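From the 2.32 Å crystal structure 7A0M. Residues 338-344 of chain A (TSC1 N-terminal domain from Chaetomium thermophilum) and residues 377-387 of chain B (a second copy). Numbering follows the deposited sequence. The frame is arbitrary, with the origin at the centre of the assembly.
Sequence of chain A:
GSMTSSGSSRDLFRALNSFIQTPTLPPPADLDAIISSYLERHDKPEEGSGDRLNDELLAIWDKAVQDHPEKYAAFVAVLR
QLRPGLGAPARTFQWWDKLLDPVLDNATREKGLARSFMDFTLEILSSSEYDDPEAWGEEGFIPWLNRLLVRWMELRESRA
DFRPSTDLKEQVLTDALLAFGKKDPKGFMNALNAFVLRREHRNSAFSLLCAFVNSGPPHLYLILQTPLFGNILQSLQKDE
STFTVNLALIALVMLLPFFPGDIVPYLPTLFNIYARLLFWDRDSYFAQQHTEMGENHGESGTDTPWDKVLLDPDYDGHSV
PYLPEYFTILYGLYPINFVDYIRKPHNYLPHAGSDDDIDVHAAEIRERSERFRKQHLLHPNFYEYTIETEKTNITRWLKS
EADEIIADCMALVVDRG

Chain A (338-344) FVDYIRK
Chain B (377-387) LLHPNFYEYTI

The last turn of a chain A helix packs against a 3-10 turn of chain B through apolar side chains and backbone carbonyls, with no hydrogen bond between them, burying 401 Å² in total. A:Phe338 to A:Arg343 are helical (phi/psi near -68/-36), and A:Lys344 leaves the helix at -136/78. In chain B, extended B:Leu377 to B:His379 lead into the 3-10 segment 380-383, after which B:Glu384 to B:Thr386 are again non-helical. The backbones come closest where A:Arg343 CA lies 4.4 Å from B:Tyr383 CA; there A:Arg343 CA also makes a CH···O contact with B:Tyr383 O (3.3 Å).

A:Val339 (m), A:Ile342 (m, t) and A:Arg343 point toward chain B. B:Tyr383 (m, chi2 -13°) offers A:Ile342 a ring face: A:Ile342 CG2 sits 3.8 Å from the B:Tyr383 ring centroid, 17° off the normal. A:Val339 CG1 lies at the B:Tyr383 ring edge (4.2 Å from CE1) and 3.9 Å from B:Leu378 CD2 (t, p); A:Val339 CG2 is 4.3 Å from B:Phe382 CB. These residues are buried, which suits apolar groups; the B:Tyr383 hydroxyl is hydrogen-bonded elsewhere in the structure.

Partly exposed A:Arg343 (t, t, p, chi4 87°) lays its methylenes along the backbone leaving the 3-10 segment, CG 3.9 Å from B:Glu384 N and CD 3.5 Å from B:Tyr385 O. B:Thr386 CG2 covers one guanidinium face, 3.5 Å from A:Arg343 NH1, while A:Arg343 NH2 forms a salt bridge with A:Asp340 OD1 (2.7 Å), pairing its charge within chain A.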

ATOM      1  N   PHE A 338       0.576   8.285  13.141  1.00 36.21           N
ATOM      2  CA  PHE A 338       1.672   8.853  12.361  1.00 39.41           C
ATOM      3  C   PHE A 338       1.148   9.702  11.208  1.00 46.75           C
ATOM      4  O   PHE A 338       1.599  10.837  11.005  1.00 36.68           O
ATOM      5  CB  PHE A 338       2.579   7.739  11.837  1.00 42.48           C
ATOM      6  CG  PHE A 338       3.872   8.234  11.251  1.00 36.36           C
ATOM      7  CD1 PHE A 338       4.403   9.453  11.638  1.00 27.73           C
ATOM      8  CD2 PHE A 338       4.550   7.483  10.307  1.00 27.77           C
ATOM      9  CE1 PHE A 338       5.588   9.913  11.098  1.00 28.99           C
ATOM     10  CE2 PHE A 338       5.736   7.936   9.763  1.00 31.49           C
ATOM     11  CZ  PHE A 338       6.255   9.152  10.158  1.00 35.47           C
ATOM     12  N   VAL A 339       0.201   9.167  10.432  1.00 32.77           N
ATOM     13  CA  VAL A 339      -0.330   9.932   9.308  1.00 43.87           C
ATOM     14  C   VAL A 339      -1.157  11.110   9.804  1.00 41.62           C
ATOM     15  O   VAL A 339      -1.286  12.123   9.106  1.00 39.57           O
ATOM     16  CB  VAL A 339      -1.142   9.026   8.363  1.00 40.05           C
ATOM     17  CG1 VAL A 339      -0.306   7.833   7.922  1.00 30.81           C
ATOM     18  CG2 VAL A 339      -2.433   8.566   9.027  1.00 41.96           C
ATOM     19  N   ASP A 340      -1.730  11.007  11.006  1.00 40.11           N
ATOM     20  CA  ASP A 340      -2.412  12.156  11.588  1.00 41.35           C
ATOM     21  C   ASP A 340      -1.421  13.236  11.997  1.00 39.90           C
ATOM     22  O   ASP A 340      -1.733  14.428  11.909  1.00 42.91           O
ATOM     23  CB  ASP A 340      -3.254  11.722  12.787  1.00 41.90           C
ATOM     24  CG  ASP A 340      -4.167  12.824  13.285  1.00 47.19           C
ATOM     25  OD1 ASP A 340      -5.209  13.070  12.641  1.00 51.55           O
ATOM     26  OD2 ASP A 340      -3.847  13.442  14.323  1.00 57.82           O
ATOM     27  N   TYR A 341      -0.228  12.840  12.449  1.00 49.19           N
ATOM     28  CA  TYR A 341       0.819  13.821  12.715  1.00 47.54           C
ATOM     29  C   TYR A 341       1.260  14.512  11.432  1.00 43.21           C
ATOM     30  O   TYR A 341       1.444  15.734  11.409  1.00 36.90           O
ATOM     31  CB  TYR A 341       2.015  13.162  13.399  1.00 31.54           C
ATOM     32  CG  TYR A 341       3.184  14.105  13.562  1.00 40.63           C
ATOM     33  CD1 TYR A 341       3.242  14.992  14.628  1.00 40.26           C
ATOM     34  CD2 TYR A 341       4.227  14.116  12.643  1.00 43.03           C
ATOM     35  CE1 TYR A 341       4.304  15.863  14.776  1.00 42.53           C
ATOM     36  CE2 TYR A 341       5.294  14.983  12.783  1.00 45.17           C
ATOM     37  CZ  TYR A 341       5.327  15.854  13.852  1.00 46.31           C
ATOM     38  OH  TYR A 341       6.387  16.718  13.997  1.00 47.32           O
ATOM     39  N   ILE A 342       1.448  13.743  10.357  1.00 46.04           N
ATOM     40  CA  ILE A 342       1.850  14.337   9.085  1.00 49.91           C
ATOM     41  C   ILE A 342       0.760  15.264   8.568  1.00 48.90           C
ATOM     42  O   ILE A 342       1.051  16.307   7.968  1.00 45.00           O
ATOM     43  CB  ILE A 342       2.187  13.228   8.068  1.00 45.78           C
ATOM     44  CG1 ILE A 342       3.367  12.390   8.566  1.00 40.69           C
ATOM     45  CG2 ILE A 342       2.493  13.819   6.700  1.00 35.98           C
ATOM     46  CD1 ILE A 342       3.694  11.203   7.683  1.00 29.76           C
ATOM     47  N   ARG A 343      -0.505  14.915   8.806  1.00 51.55           N
ATOM     48  CA  ARG A 343      -1.608  15.765   8.373  1.00 49.66           C
ATOM     49  C   ARG A 343      -1.690  17.034   9.216  1.00 44.46           C
ATOM     50  O   ARG A 343      -1.873  18.131   8.677  1.00 48.03           O
ATOM     51  CB  ARG A 343      -2.924  14.992   8.431  1.00 41.97           C
ATOM     52  CG  ARG A 343      -4.139  15.809   8.015  1.00 36.53           C
ATOM     53  CD  ARG A 343      -5.430  15.046   8.256  1.00 37.29           C
ATOM     54  NE  ARG A 343      -5.651  14.776   9.674  1.00 46.04           N
ATOM     55  CZ  ARG A 343      -6.257  15.615  10.508  1.00 49.70           C
ATOM     56  NH1 ARG A 343      -6.704  16.783  10.067  1.00 56.82           N
ATOM     57  NH2 ARG A 343      -6.416  15.286  11.782  1.00 57.63           N
ATOM     58  N   LYS A 344      -1.551  16.902  10.533  1.00 47.63           N
ATOM     59  CA  LYS A 344      -1.732  18.014  11.469  1.00 53.31           C
ATOM     60  C   LYS A 344      -0.605  17.978  12.488  1.00 59.33           C
ATOM     61  O   LYS A 344      -0.789  17.536  13.629  1.00 56.84           O
ATOM     62  CB  LYS A 344      -3.079  17.907  12.189  1.00 53.48           C
ATOM     63  CG  LYS A 344      -3.520  19.156  12.932  1.00 72.78           C
ATOM     64  CD  LYS A 344      -4.604  18.809  13.947  1.00 82.90           C
ATOM     65  CE  LYS A 344      -5.874  18.268  13.305  1.00 89.52           C
ATOM     66  NZ  LYS A 344      -6.671  19.294  12.592  1.00 95.34           N
TER
ATOM     67  N   LEU B 377      -1.212   1.104  -2.265  1.00 39.70           N
ATOM     68  CA  LEU B 377      -0.359   1.970  -1.469  1.00 41.66           C
ATOM     69  C   LEU B 377      -1.198   2.838  -0.534  1.00 44.48           C
ATOM     70  O   LEU B 377      -2.413   2.984  -0.699  1.00 47.14           O
ATOM     71  CB  LEU B 377       0.490   2.862  -2.375  1.00 32.59           C
ATOM     72  CG  LEU B 377       1.415   2.163  -3.372  1.00 42.38           C
ATOM     73  CD1 LEU B 377       1.848   3.136  -4.458  1.00 35.32           C
ATOM     74  CD2 LEU B 377       2.622   1.575  -2.662  1.00 35.17           C
ATOM     75  N   LEU B 378      -0.531   3.414   0.464  1.00 42.36           N
ATOM     76  CA  LEU B 378      -1.177   4.397   1.324  1.00 36.04           C
ATOM     77  C   LEU B 378      -1.656   5.587   0.500  1.00 44.18           C
ATOM     78  O   LEU B 378      -0.909   6.136  -0.317  1.00 39.91           O
ATOM     79  CB  LEU B 378      -0.213   4.861   2.416  1.00 41.84           C
ATOM     80  CG  LEU B 378      -0.761   5.891   3.407  1.00 45.21           C
ATOM     81  CD1 LEU B 378      -1.872   5.289   4.258  1.00 38.92           C
ATOM     82  CD2 LEU B 378       0.351   6.449   4.282  1.00 40.72           C
ATOM     83  N   HIS B 379      -2.906   5.982   0.718  1.00 43.51           N
ATOM     84  CA  HIS B 379      -3.525   7.039  -0.070  1.00 43.35           C
ATOM     85  C   HIS B 379      -3.093   8.408   0.452  1.00 39.49           C
ATOM     86  O   HIS B 379      -2.989   8.603   1.666  1.00 39.57           O
ATOM     87  CB  HIS B 379      -5.047   6.917  -0.020  1.00 35.01           C
ATOM     88  CG  HIS B 379      -5.753   7.659  -1.111  1.00 43.07           C
ATOM     89  ND1 HIS B 379      -5.857   9.033  -1.132  1.00 50.85           N
ATOM     90  CD2 HIS B 379      -6.408   7.216  -2.210  1.00 47.67           C
ATOM     91  CE1 HIS B 379      -6.536   9.405  -2.203  1.00 49.84           C
ATOM     92  NE2 HIS B 379      -6.883   8.321  -2.873  1.00 47.07           N
ATOM     93  N   PRO B 380      -2.822   9.366  -0.439  1.00 48.36           N
ATOM     94  CA  PRO B 380      -2.440  10.710   0.027  1.00 49.23           C
ATOM     95  C   PRO B 380      -3.508  11.397   0.863  1.00 43.84           C
ATOM     96  O   PRO B 380      -3.173  12.313   1.627  1.00 48.35           O
ATOM     97  CB  PRO B 380      -2.178  11.478  -1.277  1.00 54.47           C
ATOM     98  CG  PRO B 380      -1.949  10.436  -2.310  1.00 56.09           C
ATOM     99  CD  PRO B 380      -2.745   9.237  -1.904  1.00 53.20           C
ATOM    100  N   ASN B 381      -4.777  10.993   0.743  1.00 41.59           N
ATOM    101  CA  ASN B 381      -5.833  11.600   1.548  1.00 42.19           C
ATOM    102  C   ASN B 381      -5.574  11.426   3.037  1.00 40.05           C
ATOM    103  O   ASN B 381      -5.997  12.264   3.842  1.00 50.19           O
ATOM    104  CB  ASN B 381      -7.190  11.004   1.175  1.00 39.60           C
ATOM    105  CG  ASN B 381      -7.764  11.609  -0.088  1.00 42.62           C
ATOM    106  OD1 ASN B 381      -7.035  12.169  -0.908  1.00 39.26           O
ATOM    107  ND2 ASN B 381      -9.077  11.510  -0.246  1.00 34.11           N
ATOM    108  N   PHE B 382      -4.885  10.352   3.422  1.00 33.69           N
ATOM    109  CA  PHE B 382      -4.593  10.121   4.830  1.00 37.33           C
ATOM    110  C   PHE B 382      -3.623  11.156   5.391  1.00 38.30           C
ATOM    111  O   PHE B 382      -3.494  11.258   6.615  1.00 51.69           O
ATOM    112  CB  PHE B 382      -4.057   8.701   5.032  1.00 35.65           C
ATOM    113  CG  PHE B 382      -5.098   7.626   4.839  1.00 46.03           C
ATOM    114  CD1 PHE B 382      -6.066   7.395   5.805  1.00 40.06           C
ATOM    115  CD2 PHE B 382      -5.110   6.849   3.691  1.00 43.03           C
ATOM    116  CE1 PHE B 382      -7.023   6.412   5.626  1.00 39.28           C
ATOM    117  CE2 PHE B 382      -6.065   5.866   3.510  1.00 38.50           C
ATOM    118  CZ  PHE B 382      -7.023   5.647   4.480  1.00 34.42           C
ATOM    119  N   TYR B 383      -2.952  11.924   4.529  1.00 53.67           N
ATOM    120  CA  TYR B 383      -2.128  13.053   4.938  1.00 58.70           C
ATOM    121  C   TYR B 383      -2.855  14.379   4.850  1.00 47.74           C
ATOM    122  O   TYR B 383      -2.269  15.408   5.195  1.00 48.95           O
ATOM    123  CB  TYR B 383      -0.929  13.220   3.998  1.00 60.46           C
ATOM    124  CG  TYR B 383       0.202  12.232   4.037  1.00 55.01           C
ATOM    125  CD1 TYR B 383       0.347  11.323   5.070  1.00 49.67           C
ATOM    126  CD2 TYR B 383       1.147  12.223   3.019  1.00 51.71           C
ATOM    127  CE1 TYR B 383       1.406  10.428   5.081  1.00 52.76           C
ATOM    128  CE2 TYR B 383       2.196  11.341   3.024  1.00 56.96           C
ATOM    129  CZ  TYR B 383       2.323  10.447   4.056  1.00 60.13           C
ATOM    130  OH  TYR B 383       3.381   9.574   4.039  1.00 69.66           O
ATOM    131  N   GLU B 384      -4.112  14.390   4.430  1.00 53.66           N
ATOM    132  CA  GLU B 384      -4.651  15.664   3.984  1.00 55.90           C
ATOM    133  C   GLU B 384      -6.052  15.926   4.518  1.00 52.46           C
ATOM    134  O   GLU B 384      -6.427  17.079   4.753  1.00 63.51           O
ATOM    135  CB  GLU B 384      -4.606  15.687   2.452  1.00 57.77           C
ATOM    136  CG  GLU B 384      -4.731  17.040   1.804  1.00 68.97           C
ATOM    137  CD  GLU B 384      -4.132  17.041   0.408  1.00 75.96           C
ATOM    138  OE1 GLU B 384      -3.583  15.996  -0.003  1.00 73.01           O
ATOM    139  OE2 GLU B 384      -4.196  18.080  -0.278  1.00 76.20           O
ATOM    140  N   TYR B 385      -6.836  14.869   4.710  1.00 43.55           N
ATOM    141  CA  TYR B 385      -8.246  15.013   5.023  1.00 46.31           C
ATOM    142  C   TYR B 385      -8.611  14.184   6.241  1.00 41.91           C
ATOM    143  O   TYR B 385      -7.917  13.237   6.617  1.00 51.02           O
ATOM    144  CB  TYR B 385      -9.122  14.594   3.833  1.00 48.69           C
ATOM    145  CG  TYR B 385      -8.805  15.358   2.574  1.00 55.87           C
ATOM    146  CD1 TYR B 385      -9.264  16.657   2.397  1.00 65.93           C
ATOM    147  CD2 TYR B 385      -8.033  14.798   1.570  1.00 56.68           C
ATOM    148  CE1 TYR B 385      -8.969  17.370   1.250  1.00 68.08           C
ATOM    149  CE2 TYR B 385      -7.735  15.504   0.420  1.00 53.56           C
ATOM    150  CZ  TYR B 385      -8.206  16.789   0.267  1.00 63.84           C
ATOM    151  OH  TYR B 385      -7.911  17.496  -0.875  1.00 66.13           O
ATOM    152  N   THR B 386      -9.718  14.577   6.859  1.00 48.86           N
ATOM    153  CA  THR B 386     -10.427  13.758   7.820  1.00 47.79           C
ATOM    154  C   THR B 386     -11.547  13.029   7.086  1.00 50.25           C
ATOM    155  O   THR B 386     -11.747  13.199   5.881  1.00 53.56           O
ATOM    156  CB  THR B 386     -10.976  14.615   8.963  1.00 47.61           C
ATOM    157  OG1 THR B 386     -11.979  15.506   8.456  1.00 53.49           O
ATOM    158  CG2 THR B 386      -9.861  15.433   9.596  1.00 47.17           C
ATOM    159  N   ILE B 387     -12.285  12.195   7.821  1.00 45.12           N
ATOM    160  CA  ILE B 387     -13.418  11.517   7.210  1.00 44.54           C
ATOM    161  C   ILE B 387     -14.505  12.514   6.824  1.00 57.98           C
ATOM    162  O   ILE B 387     -15.305  12.241   5.922  1.00 60.53           O
ATOM    163  CB  ILE B 387     -13.953  10.420   8.151  1.00 51.33           C
ATOM    164  CG1 ILE B 387     -15.004   9.565   7.440  1.00 52.93           C
ATOM    165  CG2 ILE B 387     -14.519  11.030   9.426  1.00 42.13           C
ATOM    166  CD1 ILE B 387     -15.478   8.383   8.252  1.00 52.43           C
TER